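Local coordinates for protein RNA polymerase sigma factor SIGMA-28 (FliA) (Aquifex aeolicus, PDB 1RP3) that probably serves as the flagellar sigma factor that directs RNA polymerase to promoter DNA, and is held in an inactive conformation in its complex with the anti-sigma factor FlgM, at residues Lys97-Ile101 with Thr135-Ile139. Residues are numbered along the deposited sequence; the frame is centred on the assembly and turned at random.
Sequences KERRI and TLDKI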
loop_
_atom_site.group_PDB
_atom_site.type_symbol
_atom_site.label_atom_id
_atom_site.label_comp_id
_atom_site.label_asym_id
_atom_site.label_seq_id
_atom_site.Cartn_x
_atom_site.Cartn_y
_atom_site.Cartn_z
ATOM N N LYS A 97 -20.035 -7.947 -7.911
ATOM C CA LYS A 97 -19.667 -9.086 -7.071
ATOM C C LYS A 97 -19.714 -8.712 -5.587
ATOM O O LYS A 97 -20.090 -9.527 -4.741
ATOM C CB LYS A 97 -18.280 -9.609 -7.447
ATOM C CG LYS A 97 -18.241 -10.333 -8.782
ATOM C CD LYS A 97 -16.829 -10.715 -9.162
ATOM C CE LYS A 97 -16.788 -11.462 -10.480
ATOM N NZ LYS A 97 -15.391 -11.838 -10.854
ATOM N N GLU A 98 -19.368 -7.468 -5.285
ATOM C CA GLU A 98 -19.401 -7.002 -3.914
ATOM C C GLU A 98 -20.834 -7.064 -3.383
ATOM O O GLU A 98 -21.060 -7.455 -2.233
ATOM C CB GLU A 98 -18.867 -5.578 -3.819
ATOM C CG GLU A 98 -18.932 -5.021 -2.413
ATOM C CD GLU A 98 -18.386 -3.620 -2.302
ATOM O OE1 GLU A 98 -18.037 -3.016 -3.343
ATOM O OE2 GLU A 98 -18.292 -3.123 -1.158
ATOM N N ARG A 99 -21.794 -6.689 -4.230
ATOM C CA ARG A 99 -23.206 -6.709 -3.856
ATOM C C ARG A 99 -23.649 -8.145 -3.599
ATOM O O ARG A 99 -24.136 -8.464 -2.513
ATOM C CB ARG A 99 -24.065 -6.068 -4.941
ATOM N N ARG A 100 -23.393 -9.016 -4.574
ATOM C CA ARG A 100 -23.748 -10.425 -4.476
ATOM C C ARG A 100 -23.204 -11.039 -3.195
ATOM O O ARG A 100 -23.927 -11.752 -2.501
ATOM C CB ARG A 100 -23.229 -11.199 -5.695
ATOM N N ILE A 101 -21.941 -10.748 -2.879
ATOM C CA ILE A 101 -21.296 -11.273 -1.671
ATOM C C ILE A 101 -21.964 -10.778 -0.386
ATOM O O ILE A 101 -22.229 -11.566 0.518
ATOM C CB ILE A 101 -19.771 -10.958 -1.652
ATOM C CG1 ILE A 101 -19.060 -11.770 -2.741
ATOM C CG2 ILE A 101 -19.159 -11.284 -0.282
ATOM C CD1 ILE A 101 -17.563 -11.500 -2.842
ATOM N N THR A 135 -11.429 -12.097 -4.994
ATOM C CA THR A 135 -12.514 -11.135 -5.150
ATOM C C THR A 135 -12.595 -10.113 -4.015
ATOM O O THR A 135 -12.739 -8.913 -4.270
ATOM C CB THR A 135 -13.857 -11.846 -5.362
ATOM O OG1 THR A 135 -13.725 -12.734 -6.476
ATOM C CG2 THR A 135 -14.958 -10.834 -5.678
ATOM N N LEU A 136 -12.479 -10.591 -2.776
ATOM C CA LEU A 136 -12.486 -9.719 -1.604
ATOM C C LEU A 136 -11.273 -8.771 -1.640
ATOM O O LEU A 136 -11.361 -7.634 -1.185
ATOM C CB LEU A 136 -12.467 -10.550 -0.318
ATOM C CG LEU A 136 -13.748 -11.345 -0.029
ATOM C CD1 LEU A 136 -13.548 -12.252 1.158
ATOM C CD2 LEU A 136 -14.908 -10.401 0.221
ATOM N N ASP A 137 -10.156 -9.229 -2.216
ATOM C CA ASP A 137 -8.961 -8.401 -2.313
ATOM C C ASP A 137 -9.127 -7.295 -3.347
ATOM O O ASP A 137 -8.710 -6.163 -3.103
ATOM C CB ASP A 137 -7.719 -9.247 -2.611
ATOM C CG ASP A 137 -7.179 -9.961 -1.373
ATOM O OD1 ASP A 137 -7.352 -9.439 -0.248
ATOM O OD2 ASP A 137 -6.565 -11.040 -1.525
ATOM N N LYS A 138 -9.748 -7.616 -4.483
ATOM C CA LYS A 138 -9.990 -6.626 -5.532
ATOM C C LYS A 138 -10.969 -5.578 -5.027
ATOM O O LYS A 138 -10.764 -4.381 -5.223
ATOM C CB LYS A 138 -10.551 -7.273 -6.801
ATOM C CG LYS A 138 -9.555 -8.142 -7.545
ATOM C CD LYS A 138 -10.151 -8.720 -8.813
ATOM C CE LYS A 138 -10.461 -7.647 -9.848
ATOM N NZ LYS A 138 -11.083 -8.243 -11.073
ATOM N N ILE A 139 -12.010 -6.036 -4.335
ATOM C CA ILE A 139 -13.027 -5.151 -3.790
ATOM C C ILE A 139 -12.379 -4.167 -2.827
ATOM O O ILE A 139 -12.497 -2.947 -2.987
ATOM C CB ILE A 139 -14.142 -5.947 -3.065
ATOM C CG1 ILE A 139 -15.022 -6.664 -4.091
ATOM C CG2 ILE A 139 -14.978 -5.016 -2.187
ATOM C CD1 ILE A 139 -15.932 -7.718 -3.478
#
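I139 drives its CD1 methyl against E98, where it sits 3.6 Å from both E98 CA and CB, the closest approach between the two segments. Both segments are helical and lie on helices 92-112 and 129-158 of sigma-70 region 3, a helix-turn-helix-clan region, with helix 118-125 between them in the chain. The segments run at 121° to each other with axes 10.6 Å apart; isoleucine, leucine and threonine methyls meet in the middle, with the aliphatic parts of E98 and K97 beside them.

E98 passes obliquely over one side of I139. Its CG is anti to the backbone N (chi1 178°) and the chain stays extended, which carries the methylenes past the isoleucine and brings the carboxylate carbon CD to 3.7 Å from I139 CG2. Against I139 the carboxylate meets only that methyl; its hydrogen bond goes from OE2 to Y143 OH, one turn further along helix 129-158. Cutting this side chain back to an alanine is likely to lose the packing of CG and CD on I139 CG2 and leave Y143 OH without this carboxylate partner.

I101 fills the middle. With CG1 anti to its own carbonyl carbon (chi1 -69°), CD1 reaches across to three side chains of the other helix: 3.9 Å to T135 CG2, and 4.2 Å each to I139 CD1 and L136 CD2. L136 also packs on helix 217-236, so this methyl cluster borders the C-terminal helix.

T135 offers its methyl to the contact, while OG1 bonds back to the carbonyl of E131 in its own helix, satisfying the buried hydroxyl. The extended K97 chain crosses T135 at about a right angle and lays its aliphatic part over the methyl at the solvent-facing border, K97 CB and CD each 4.0 Å from T135 CG2.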